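Local coordinates for protein amidase, hydantoinase/carbamoylase family (Burkholderia ambifaria, PDB 5TP4) that probably hydrolyses N-carbamoyl-L-amino acids as a zinc-dependent amidase of the peptidase M20 family, at residues 84-92 / 190-198; 146-155 / 365-374. All coordinates share one frame; numbering follows the deposited sequence.

Contact 1 (84-92 / 190-198) is a buried pair of parallel strands inside the central sheet, whereas contact 2 (146-155 / 365-374) joins two short, nearly parallel helices and is only partly buried, reaching the exposed Arg374 at its far end. Their centres lie about 12 Å apart. Backbone hydrogen bonds and a shared zinc ion hold the first; the second relies on apolar side chains, with one serine-aspartate bond and two bridging waters. They meet directly: the ring of Tyr194 packs on Ala368 and Leu371, Glu196 OE2 takes a weak hydrogen bond from Ala368 N, and the rings of His198 and His366 touch beside the metal site.

Contact 1: 84-92 / 190-198; sequences AAPVLIGSH and AVDAYFEAH. With ZN (zinc ion), chain P; EDO (1,2-ethanediol), chain S.
Leu88 N to Ala193 O, Phe195 N to Leu88 O and Gly90 N to Phe195 O, the last at 3.0 Å, knit strands 87-91 and 193-198 into a parallel pair. Leu88 and Tyr194 share one sheet face: Leu88 CG lies in the ring plane at the Tyr194 edge, 3.9 Å from CD1. With CG anti to the backbone N (chi1 175°), the tyrosine runs along Gly90, and its OH comes 3.3 Å from Gly90 C. On the other face, Val87 CG1 meets the Phe195 ring edge 3.9 Å from CD1.

Glu196 is extended, which carries its carboxylate to two hydroxyls. Ser91 OG donates to Glu196 OE1 at 2.7 Å and Tyr194 OH to Glu196 OE2 at 2.7 Å, both from above the carboxylate plane; Trp134 also bonds that phenol oxygen. Water links Gly90 O to Ala197 N where direct pairing stops.

His92, just past its strand, and His198, within the other, bind one zinc ion through NE2 (2.5 and 2.4 Å), with two waters completing the observed ligands. The chemistry is consistent with the strand pairing helping to position the two histidine ligands, while hydroxyl donors hold the neighbouring glutamate in place.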
ATOM      1  N   ALA B  84     -33.673  11.700  43.851  1.00 17.60           N
ATOM      2  CA  ALA B  84     -33.350  12.110  42.483  1.00 16.90           C
ATOM      3  C   ALA B  84     -32.210  11.298  41.870  1.00 17.85           C
ATOM      4  O   ALA B  84     -31.245  10.922  42.543  1.00 18.86           O
ATOM      5  CB  ALA B  84     -32.981  13.593  42.447  1.00 21.14           C
ATOM      6  N   ALA B  85     -32.329  11.036  40.569  1.00 14.36           N
ATOM      7  CA  ALA B  85     -31.242  10.437  39.817  1.00 11.74           C
ATOM      8  C   ALA B  85     -30.076  11.421  39.715  1.00 13.76           C
ATOM      9  O   ALA B  85     -30.287  12.640  39.705  1.00 13.45           O
ATOM     10  CB  ALA B  85     -31.716  10.054  38.418  1.00 12.72           C
ATOM     11  N   PRO B  86     -28.848  10.916  39.630  1.00 10.70           N
ATOM     12  CA  PRO B  86     -27.673  11.795  39.626  1.00 11.46           C
ATOM     13  C   PRO B  86     -27.415  12.443  38.272  1.00 10.69           C
ATOM     14  O   PRO B  86     -27.797  11.945  37.209  1.00 12.55           O
ATOM     15  CB  PRO B  86     -26.533  10.840  40.007  1.00 14.33           C
ATOM     16  CG  PRO B  86     -26.968   9.504  39.444  1.00 12.34           C
ATOM     17  CD  PRO B  86     -28.475   9.490  39.631  1.00 11.60           C
ATOM     18  N   VAL B  87     -26.730  13.577  38.347  1.00  9.45           N
ATOM     19  CA  VAL B  87     -26.031  14.148  37.211  1.00 10.30           C
ATOM     20  C   VAL B  87     -24.639  13.537  37.233  1.00  9.28           C
ATOM     21  O   VAL B  87     -23.942  13.611  38.251  1.00 10.83           O
ATOM     22  CB  VAL B  87     -25.975  15.676  37.309  1.00  8.22           C
ATOM     23  CG1 VAL B  87     -25.056  16.233  36.189  1.00 10.84           C
ATOM     24  CG2 VAL B  87     -27.382  16.235  37.263  1.00  8.89           C
ATOM     25  N   LEU B  88     -24.245  12.923  36.119  1.00  7.87           N
ATOM     26  CA  LEU B  88     -23.038  12.110  36.061  1.00  9.85           C
ATOM     27  C   LEU B  88     -22.018  12.849  35.216  1.00 13.20           C
ATOM     28  O   LEU B  88     -22.342  13.302  34.121  1.00 14.63           O
ATOM     29  CB  LEU B  88     -23.381  10.741  35.466  1.00 14.51           C
ATOM     30  CG  LEU B  88     -22.450   9.542  35.367  1.00 20.94           C
ATOM     31  CD1 LEU B  88     -21.856   9.121  36.719  1.00 21.36           C
ATOM     32  CD2 LEU B  88     -23.253   8.415  34.756  1.00 15.84           C
ATOM     33  N   ILE B  89     -20.802  12.984  35.743  1.00 11.07           N
ATOM     34  CA  ILE B  89     -19.663  13.547  35.026  1.00  8.05           C
ATOM     35  C   ILE B  89     -18.711  12.396  34.774  1.00  8.02           C
ATOM     36  O   ILE B  89     -18.264  11.760  35.729  1.00 10.66           O
ATOM     37  CB  ILE B  89     -18.953  14.620  35.862  1.00  9.78           C
ATOM     38  CG1 ILE B  89     -19.887  15.793  36.177  1.00 15.85           C
ATOM     39  CG2 ILE B  89     -17.647  15.084  35.174  1.00  9.26           C
ATOM     40  CD1 ILE B  89     -19.218  16.835  37.091  1.00 14.58           C
ATOM     41  N   GLY B  90     -18.359  12.129  33.520  1.00 10.94           N
ATOM     42  CA  GLY B  90     -17.544  10.962  33.256  1.00  9.88           C
ATOM     43  C   GLY B  90     -16.479  11.199  32.208  1.00 10.79           C
ATOM     44  O   GLY B  90     -16.499  12.186  31.473  1.00 12.35           O
ATOM     45  N   SER B  91     -15.540  10.256  32.178  1.00 11.60           N
ATOM     46  CA  SER B  91     -14.641  10.008  31.057  1.00 11.86           C
ATOM     47  C   SER B  91     -13.932   8.693  31.388  1.00 10.24           C
ATOM     48  O   SER B  91     -14.592   7.763  31.878  1.00 11.20           O
ATOM     49  CB  SER B  91     -13.681  11.177  30.824  1.00 11.44           C
ATOM     50  OG  SER B  91     -13.192  11.137  29.483  1.00 11.23           O
ATOM     51  N   HIS B  92     -12.615   8.582  31.175  1.00  9.02           N
ATOM     52  CA  HIS B  92     -11.943   7.311  31.424  1.00  7.32           C
ATOM     53  C   HIS B  92     -10.488   7.513  31.815  1.00 11.62           C
ATOM     54  O   HIS B  92      -9.813   8.390  31.273  1.00 12.25           O
ATOM     55  CB  HIS B  92     -11.999   6.414  30.185  1.00 11.67           C
ATOM     56  CG  HIS B  92     -11.246   6.957  29.018  1.00 12.04           C
ATOM     57  ND1 HIS B  92      -9.956   6.571  28.714  1.00 13.16           N
ATOM     58  CD2 HIS B  92     -11.593   7.873  28.079  1.00  9.85           C
ATOM     59  CE1 HIS B  92      -9.544   7.220  27.642  1.00 13.08           C
ATOM     60  NE2 HIS B  92     -10.514   8.021  27.238  1.00 14.75           N
ATOM     61  N   ALA B 190     -30.548   4.777  36.923  1.00 15.95           N
ATOM     62  CA  ALA B 190     -31.124   6.029  36.449  1.00 16.96           C
ATOM     63  C   ALA B 190     -30.083   7.130  36.457  1.00 11.63           C
ATOM     64  O   ALA B 190     -29.266   7.227  37.381  1.00 17.93           O
ATOM     65  CB  ALA B 190     -32.304   6.440  37.324  1.00 15.82           C
ATOM     66  N   VAL B 191     -30.075   7.937  35.394  1.00 12.43           N
ATOM     67  CA  VAL B 191     -29.152   9.064  35.265  1.00 11.58           C
ATOM     68  C   VAL B 191     -29.949  10.262  34.763  1.00 13.39           C
ATOM     69  O   VAL B 191     -30.655  10.152  33.755  1.00 17.36           O
ATOM     70  CB  VAL B 191     -27.992   8.757  34.292  1.00 12.00           C
ATOM     71  CG1 VAL B 191     -27.138   9.980  34.098  1.00 15.92           C
ATOM     72  CG2 VAL B 191     -27.137   7.597  34.809  1.00 15.61           C
ATOM     73  N   ASP B 192     -29.837  11.402  35.448  1.00 10.55           N
ATOM     74  CA  ASP B 192     -30.551  12.597  34.992  1.00  9.12           C
ATOM     75  C   ASP B 192     -29.914  13.193  33.744  1.00 15.46           C
ATOM     76  O   ASP B 192     -30.622  13.655  32.838  1.00 13.53           O
ATOM     77  CB  ASP B 192     -30.583  13.660  36.079  1.00  8.58           C
ATOM     78  CG  ASP B 192     -31.313  14.913  35.629  1.00 16.97           C
ATOM     79  OD1 ASP B 192     -32.561  14.881  35.516  1.00 18.76           O
ATOM     80  OD2 ASP B 192     -30.635  15.920  35.375  1.00 14.53           O
ATOM     81  N   ALA B 193     -28.588  13.256  33.718  1.00 12.77           N
ATOM     82  CA  ALA B 193     -27.848  13.821  32.598  1.00  7.91           C
ATOM     83  C   ALA B 193     -26.416  13.351  32.724  1.00 10.94           C
ATOM     84  O   ALA B 193     -25.957  13.006  33.817  1.00  9.85           O
ATOM     85  CB  ALA B 193     -27.897  15.353  32.571  1.00  8.93           C
ATOM     86  N   TYR B 194     -25.718  13.319  31.584  1.00  8.55           N
ATOM     87  CA  TYR B 194     -24.327  12.890  31.545  1.00  9.90           C
ATOM     88  C   TYR B 194     -23.532  13.983  30.862  1.00  7.25           C
ATOM     89  O   TYR B 194     -23.870  14.395  29.746  1.00  7.41           O
ATOM     90  CB  TYR B 194     -24.161  11.570  30.786  1.00  8.26           C
ATOM     91  CG  TYR B 194     -22.724  11.157  30.610  1.00  8.50           C
ATOM     92  CD1 TYR B 194     -22.064  10.479  31.630  1.00  8.71           C
ATOM     93  CD2 TYR B 194     -22.027  11.419  29.430  1.00  8.09           C
ATOM     94  CE1 TYR B 194     -20.754  10.089  31.482  1.00  9.77           C
ATOM     95  CE2 TYR B 194     -20.690  11.051  29.294  1.00  8.57           C
ATOM     96  CZ  TYR B 194     -20.080  10.380  30.330  1.00  9.32           C
ATOM     97  OH  TYR B 194     -18.761   9.972  30.215  1.00  8.91           O
ATOM     98  N   PHE B 195     -22.473  14.442  31.522  1.00  8.69           N
ATOM     99  CA  PHE B 195     -21.573  15.435  30.941  1.00  7.27           C
ATOM    100  C   PHE B 195     -20.154  14.880  30.871  1.00  7.66           C
ATOM    101  O   PHE B 195     -19.687  14.210  31.797  1.00 10.55           O
ATOM    102  CB  PHE B 195     -21.572  16.712  31.781  1.00  6.47           C
ATOM    103  CG  PHE B 195     -22.859  17.495  31.746  1.00  9.15           C
ATOM    104  CD1 PHE B 195     -23.862  17.241  32.667  1.00 10.40           C
ATOM    105  CD2 PHE B 195     -23.036  18.511  30.814  1.00  8.25           C
ATOM    106  CE1 PHE B 195     -25.036  17.968  32.654  1.00 12.41           C
ATOM    107  CE2 PHE B 195     -24.195  19.248  30.777  1.00 11.25           C
ATOM    108  CZ  PHE B 195     -25.209  18.986  31.696  1.00 10.31           C
ATOM    109  N   GLU B 196     -19.436  15.182  29.784  1.00  8.39           N
ATOM    110  CA  GLU B 196     -18.059  14.713  29.659  1.00  7.19           C
ATOM    111  C   GLU B 196     -17.215  15.842  29.106  1.00 12.06           C
ATOM    112  O   GLU B 196     -17.531  16.367  28.035  1.00  8.65           O
ATOM    113  CB  GLU B 196     -17.973  13.490  28.735  1.00  9.37           C
ATOM    114  CG  GLU B 196     -16.562  13.037  28.475  1.00  9.27           C
ATOM    115  CD  GLU B 196     -16.445  11.567  28.087  1.00 11.04           C
ATOM    116  OE1 GLU B 196     -15.307  11.108  27.825  1.00 12.23           O
ATOM    117  OE2 GLU B 196     -17.483  10.866  28.052  1.00 12.46           O
ATOM    118  N   ALA B 197     -16.155  16.211  29.830  1.00  7.84           N
ATOM    119  CA  ALA B 197     -15.173  17.141  29.290  1.00  9.30           C
ATOM    120  C   ALA B 197     -14.038  16.359  28.645  1.00  9.54           C
ATOM    121  O   ALA B 197     -13.610  15.317  29.156  1.00  8.99           O
ATOM    122  CB  ALA B 197     -14.659  18.063  30.400  1.00  7.44           C
ATOM    123  N   HIS B 198     -13.528  16.866  27.515  1.00  7.65           N
ATOM    124  CA  HIS B 198     -12.481  16.142  26.799  1.00  8.00           C
ATOM    125  C   HIS B 198     -11.681  17.116  25.947  1.00  8.66           C
ATOM    126  O   HIS B 198     -12.204  18.136  25.492  1.00  9.53           O
ATOM    127  CB  HIS B 198     -13.112  15.057  25.901  1.00  9.86           C
ATOM    128  CG  HIS B 198     -12.205  13.904  25.604  1.00 10.56           C
ATOM    129  ND1 HIS B 198     -11.190  13.974  24.668  1.00 10.38           N
ATOM    130  CD2 HIS B 198     -12.154  12.651  26.121  1.00 13.12           C
ATOM    131  CE1 HIS B 198     -10.542  12.821  24.639  1.00 14.27           C
ATOM    132  NE2 HIS B 198     -11.118  11.998  25.495  1.00 12.58           N
TER
HETATM  133 ZN    ZN P 501     -10.571   9.665  25.395  0.54 24.25          ZN
HETATM  134  C1  EDO S 504     -26.420   5.063  37.745  1.00 27.88           C
HETATM  135  O1  EDO S 504     -27.381   5.250  38.791  1.00 33.01           O
HETATM  136  C2  EDO S 504     -25.173   5.858  38.082  1.00 25.00           C
HETATM  137  O2  EDO S 504     -24.595   5.300  39.271  1.00 25.74           O
HETATM  138  O   HOH W   1     -15.867  14.796  32.248  1.00 10.22           O
HETATM  139  O   HOH W   2     -11.733  13.432  29.200  1.00 11.47           O
HETATM  140  O   HOH W   3     -12.987   9.343  25.289  1.00 13.31           O
HETATM  141  O   HOH W   4     -10.347   8.465  23.486  1.00 37.44           O

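Contact 2: 146-155 / 365-374; sequences MLGSAVFTGA and GHDAILLARR
This is a helix-to-helix contact beside the dinuclear zinc site of the M20 catalytic domain: the short axes of 147-153 and 367-372 run nearly parallel, 9° apart, with a closest approach of 8.7 Å. Leu370 supplies the middle of the interface. Its two methyls divide the work, CD2 lying 3.6 Å from Met146 CB and CD1 3.9 Å from Ala150 CB, with Ala155 CB also near CD1. Met146, at the N-cap position of its helix, is bent at chi2 and chi3. That fold wraps it across the start of the other helix, bringing CG 3.5 Å from His366 O and CE against Leu370 CD2, while SD packs by Gly365 C.

The direct polar tie is Ser149 OG to Asp367 OD1, 2.6 Å, using the oxygen's anti lone pair. Ser149 OG sits between its own backbone N and carbonyl carbon (chi1 53°), which turns it toward the aspartate. A water donates to the same OD1 and accepts from Ser149 N, so two donors grip this oxygen.

Farther along, Leu371 forks over the first helix: CD1 meets Phe152 CE2 at 4.0 Å, the side chains crossing at about a right angle, while CD2 packs on Ser149 CB at 3.7 Å. Thr153 CG2 rests against Leu370 O, which also receives a water bonded to Thr153 OG1. Arg374 lays its CG 3.8 Å from Thr153 CB. Gly154, with positive phi, leaves the helix through a Schellman motif.

Behind 367-372 lie strands 193-199 and 377-382, touched by Ala368 and Leu371, whereas Leu147 and Val151 turn to helix 158-163; 367-372 thus lies against the central sheet, and 147-153 sits beside it, between it and helix 158-163, with Phe152 edge-to-face against Trp134.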
ATOM      1  N   MET B 146     -15.103   1.665  24.365  1.00 13.38           N
ATOM      2  CA  MET B 146     -16.270   2.090  25.151  1.00 11.11           C
ATOM      3  C   MET B 146     -16.996   0.884  25.723  1.00 13.15           C
ATOM      4  O   MET B 146     -18.228   0.863  25.804  1.00 12.49           O
ATOM      5  CB  MET B 146     -17.240   2.950  24.332  1.00 14.18           C
ATOM      6  CG  MET B 146     -16.842   4.422  24.183  1.00 18.66           C
ATOM      7  SD  MET B 146     -15.734   4.784  22.802  1.00 26.62           S
ATOM      8  CE  MET B 146     -16.822   4.502  21.432  1.00 23.52           C
ATOM      9  N   LEU B 147     -16.219  -0.128  26.131  1.00 10.21           N
ATOM     10  CA  LEU B 147     -16.800  -1.370  26.630  1.00 12.88           C
ATOM     11  C   LEU B 147     -17.624  -1.127  27.893  1.00 12.74           C
ATOM     12  O   LEU B 147     -18.763  -1.592  28.005  1.00 11.92           O
ATOM     13  CB  LEU B 147     -15.664  -2.375  26.886  1.00 11.03           C
ATOM     14  CG  LEU B 147     -16.039  -3.770  27.394  1.00 13.54           C
ATOM     15  CD1 LEU B 147     -14.901  -4.762  27.043  1.00 12.72           C
ATOM     16  CD2 LEU B 147     -16.312  -3.772  28.906  1.00 13.94           C
ATOM     17  N   GLY B 148     -17.058  -0.401  28.857  1.00 13.41           N
ATOM     18  CA  GLY B 148     -17.754  -0.192  30.122  1.00  9.09           C
ATOM     19  C   GLY B 148     -19.040   0.608  29.963  1.00  9.41           C
ATOM     20  O   GLY B 148     -20.069   0.268  30.549  1.00 13.00           O
ATOM     21  N   SER B 149     -19.000   1.690  29.181  1.00 11.47           N
ATOM     22  CA  SER B 149     -20.229   2.454  28.986  1.00 10.46           C
ATOM     23  C   SER B 149     -21.220   1.701  28.104  1.00 12.41           C
ATOM     24  O   SER B 149     -22.432   1.809  28.322  1.00 11.67           O
ATOM     25  CB  SER B 149     -19.911   3.838  28.390  1.00 10.59           C
ATOM     26  OG  SER B 149     -19.128   3.706  27.213  1.00  9.77           O
ATOM     27  N   ALA B 150     -20.746   0.916  27.128  1.00  9.73           N
ATOM     28  CA  ALA B 150     -21.670   0.062  26.371  1.00 12.08           C
ATOM     29  C   ALA B 150     -22.395  -0.933  27.278  1.00 15.20           C
ATOM     30  O   ALA B 150     -23.587  -1.210  27.077  1.00 13.96           O
ATOM     31  CB  ALA B 150     -20.921  -0.689  25.262  1.00 13.48           C
ATOM     32  N   VAL B 151     -21.698  -1.504  28.270  1.00 14.00           N
ATOM     33  CA  VAL B 151     -22.378  -2.411  29.201  1.00 10.97           C
ATOM     34  C   VAL B 151     -23.356  -1.633  30.072  1.00 11.34           C
ATOM     35  O   VAL B 151     -24.495  -2.060  30.279  1.00 12.45           O
ATOM     36  CB  VAL B 151     -21.360  -3.203  30.051  1.00 12.59           C
ATOM     37  CG1 VAL B 151     -22.077  -4.049  31.133  1.00 16.50           C
ATOM     38  CG2 VAL B 151     -20.550  -4.134  29.149  1.00 13.48           C
ATOM     39  N   PHE B 152     -22.942  -0.463  30.567  1.00 11.84           N
ATOM     40  CA  PHE B 152     -23.834   0.379  31.368  1.00 13.04           C
ATOM     41  C   PHE B 152     -25.131   0.712  30.634  1.00 14.32           C
ATOM     42  O   PHE B 152     -26.227   0.675  31.232  1.00 11.11           O
ATOM     43  CB  PHE B 152     -23.105   1.664  31.765  1.00  9.40           C
ATOM     44  CG  PHE B 152     -23.918   2.572  32.643  1.00 10.21           C
ATOM     45  CD1 PHE B 152     -23.854   2.463  34.016  1.00  9.43           C
ATOM     46  CD2 PHE B 152     -24.716   3.578  32.076  1.00  8.65           C
ATOM     47  CE1 PHE B 152     -24.598   3.326  34.832  1.00  9.03           C
ATOM     48  CE2 PHE B 152     -25.457   4.441  32.891  1.00 10.79           C
ATOM     49  CZ  PHE B 152     -25.396   4.310  34.251  1.00 13.24           C
ATOM     50  N   THR B 153     -25.045   1.048  29.342  1.00  9.97           N
ATOM     51  CA  THR B 153     -26.242   1.434  28.598  1.00 13.22           C
ATOM     52  C   THR B 153     -27.021   0.249  28.036  1.00 17.16           C
ATOM     53  O   THR B 153     -28.082   0.458  27.444  1.00 17.94           O
ATOM     54  CB  THR B 153     -25.892   2.389  27.441  1.00 14.44           C
ATOM     55  OG1 THR B 153     -25.053   1.725  26.482  1.00 18.96           O
ATOM     56  CG2 THR B 153     -25.193   3.633  27.977  1.00 12.55           C
ATOM     57  N   GLY B 154     -26.535  -0.976  28.194  1.00 12.91           N
ATOM     58  CA  GLY B 154     -27.220  -2.134  27.655  1.00 15.15           C
ATOM     59  C   GLY B 154     -26.900  -2.448  26.203  1.00 16.30           C
ATOM     60  O   GLY B 154     -27.504  -3.368  25.636  1.00 17.92           O
ATOM     61  N   ALA B 155     -25.965  -1.717  25.589  1.00 16.50           N
ATOM     62  CA  ALA B 155     -25.605  -1.958  24.196  1.00 17.20           C
ATOM     63  C   ALA B 155     -24.756  -3.216  24.057  1.00 18.56           C
ATOM     64  O   ALA B 155     -24.766  -3.859  22.998  1.00 17.96           O
ATOM     65  CB  ALA B 155     -24.882  -0.722  23.636  1.00 16.32           C
ATOM     66  N   GLY B 365     -14.712   8.694  18.907  1.00 14.43           N
ATOM     67  CA  GLY B 365     -15.592   8.079  19.884  1.00 17.73           C
ATOM     68  C   GLY B 365     -15.249   8.484  21.304  1.00 13.49           C
ATOM     69  O   GLY B 365     -14.106   8.800  21.633  1.00 14.45           O
ATOM     70  N   HIS B 366     -16.282   8.516  22.145  1.00  9.25           N
ATOM     71  CA  HIS B 366     -16.150   8.779  23.570  1.00 11.60           C
ATOM     72  C   HIS B 366     -17.237   7.992  24.260  1.00 13.66           C
ATOM     73  O   HIS B 366     -18.240   7.629  23.641  1.00 10.47           O
ATOM     74  CB  HIS B 366     -16.334  10.253  23.924  1.00 13.26           C
ATOM     75  CG  HIS B 366     -15.365  11.139  23.224  1.00 12.97           C
ATOM     76  ND1 HIS B 366     -14.018  11.138  23.525  1.00 15.18           N
ATOM     77  CD2 HIS B 366     -15.527  11.986  22.183  1.00 12.21           C
ATOM     78  CE1 HIS B 366     -13.394  11.980  22.717  1.00 12.56           C
ATOM     79  NE2 HIS B 366     -14.284  12.502  21.891  1.00 12.02           N
ATOM     80  N   ASP B 367     -17.054   7.776  25.558  1.00 10.06           N
ATOM     81  CA  ASP B 367     -18.147   7.183  26.326  1.00 10.58           C
ATOM     82  C   ASP B 367     -19.433   7.989  26.192  1.00  9.95           C
ATOM     83  O   ASP B 367     -20.525   7.404  26.213  1.00  9.22           O
ATOM     84  CB  ASP B 367     -17.731   7.080  27.782  1.00  9.42           C
ATOM     85  CG  ASP B 367     -16.608   6.065  27.992  1.00 10.30           C
ATOM     86  OD1 ASP B 367     -16.805   4.853  27.683  1.00 12.33           O
ATOM     87  OD2 ASP B 367     -15.504   6.476  28.464  1.00 11.53           O
ATOM     88  N   ALA B 368     -19.328   9.320  26.067  1.00 11.12           N
ATOM     89  CA  ALA B 368     -20.518  10.149  25.854  1.00  9.30           C
ATOM     90  C   ALA B 368     -21.360   9.687  24.670  1.00  8.74           C
ATOM     91  O   ALA B 368     -22.585   9.843  24.698  1.00  9.74           O
ATOM     92  CB  ALA B 368     -20.127  11.610  25.644  1.00  7.82           C
ATOM     93  N   ILE B 369     -20.731   9.144  23.620  1.00  9.08           N
ATOM     94  CA  ILE B 369     -21.488   8.663  22.456  1.00  9.22           C
ATOM     95  C   ILE B 369     -22.485   7.583  22.866  1.00 12.80           C
ATOM     96  O   ILE B 369     -23.667   7.581  22.448  1.00 11.10           O
ATOM     97  CB  ILE B 369     -20.523   8.138  21.377  1.00  9.00           C
ATOM     98  CG1 ILE B 369     -19.661   9.273  20.847  1.00 13.92           C
ATOM     99  CG2 ILE B 369     -21.341   7.469  20.249  1.00 12.10           C
ATOM    100  CD1 ILE B 369     -20.446  10.392  20.188  1.00 15.58           C
ATOM    101  N   LEU B 370     -22.013   6.619  23.665  1.00  9.35           N
ATOM    102  CA  LEU B 370     -22.881   5.547  24.141  1.00 10.13           C
ATOM    103  C   LEU B 370     -23.939   6.086  25.092  1.00 10.78           C
ATOM    104  O   LEU B 370     -25.106   5.685  25.017  1.00 12.71           O
ATOM    105  CB  LEU B 370     -22.056   4.468  24.846  1.00 10.69           C
ATOM    106  CG  LEU B 370     -21.275   3.435  24.018  1.00 12.96           C
ATOM    107  CD1 LEU B 370     -22.194   2.427  23.374  1.00 14.11           C
ATOM    108  CD2 LEU B 370     -20.331   4.098  22.959  1.00 14.14           C
ATOM    109  N   LEU B 371     -23.549   6.983  25.998  1.00  9.04           N
ATOM    110  CA  LEU B 371     -24.513   7.509  26.969  1.00 10.56           C
ATOM    111  C   LEU B 371     -25.622   8.291  26.280  1.00 13.38           C
ATOM    112  O   LEU B 371     -26.789   8.214  26.687  1.00 12.02           O
ATOM    113  CB  LEU B 371     -23.826   8.401  28.003  1.00  9.99           C
ATOM    114  CG  LEU B 371     -23.299   7.699  29.267  1.00 10.14           C
ATOM    115  CD1 LEU B 371     -24.420   7.195  30.204  1.00  9.48           C
ATOM    116  CD2 LEU B 371     -22.368   6.513  28.946  1.00 11.28           C
ATOM    117  N   ALA B 372     -25.280   9.039  25.223  1.00 10.55           N
ATOM    118  CA  ALA B 372     -26.250   9.922  24.572  1.00 12.32           C
ATOM    119  C   ALA B 372     -27.416   9.162  23.979  1.00 12.79           C
ATOM    120  O   ALA B 372     -28.487   9.749  23.775  1.00 15.66           O
ATOM    121  CB  ALA B 372     -25.579  10.731  23.462  1.00  9.49           C
ATOM    122  N   ARG B 373     -27.231   7.878  23.689  1.00 10.63           N
ATOM    123  CA  ARG B 373     -28.313   7.086  23.138  1.00 11.93           C
ATOM    124  C   ARG B 373     -29.311   6.658  24.201  1.00 14.06           C
ATOM    125  O   ARG B 373     -30.383   6.162  23.846  1.00 18.13           O
ATOM    126  CB  ARG B 373     -27.745   5.879  22.407  1.00 15.02           C
ATOM    127  CG  ARG B 373     -26.910   6.311  21.203  1.00 12.27           C
ATOM    128  CD  ARG B 373     -26.129   5.142  20.591  1.00 14.97           C
ATOM    129  NE  ARG B 373     -25.285   5.638  19.506  1.00 15.39           N
ATOM    130  CZ  ARG B 373     -24.144   5.076  19.124  1.00 17.29           C
ATOM    131  NH1 ARG B 373     -23.709   3.969  19.731  1.00 17.19           N
ATOM    132  NH2 ARG B 373     -23.440   5.628  18.136  1.00 13.11           N
ATOM    133  N   ARG B 374     -29.001   6.883  25.477  1.00 11.99           N
ATOM    134  CA  ARG B 374     -29.865   6.428  26.561  1.00 14.42           C
ATOM    135  C   ARG B 374     -30.245   7.564  27.502  1.00 14.99           C
ATOM    136  O   ARG B 374     -31.316   7.509  28.106  1.00 15.09           O
ATOM    137  CB  ARG B 374     -29.181   5.304  27.352  1.00 20.87           C
ATOM    138  CG  ARG B 374     -29.285   3.918  26.712  1.00 33.02           C
ATOM    139  CD  ARG B 374     -30.692   3.320  26.864  1.00 43.45           C
ATOM    140  NE  ARG B 374     -31.091   3.169  28.269  1.00 53.09           N
ATOM    141  CZ  ARG B 374     -31.211   2.004  28.912  1.00 55.43           C
ATOM    142  NH1 ARG B 374     -30.975   0.854  28.289  1.00 51.78           N
ATOM    143  NH2 ARG B 374     -31.586   1.988  30.188  1.00 56.58           N
TER
HETATM  144  O   HOH W   5     -16.088   2.429  28.459  1.00 12.72           O
HETATM  145  O   HOH W   6     -25.772   3.118  24.237  1.00 13.43           O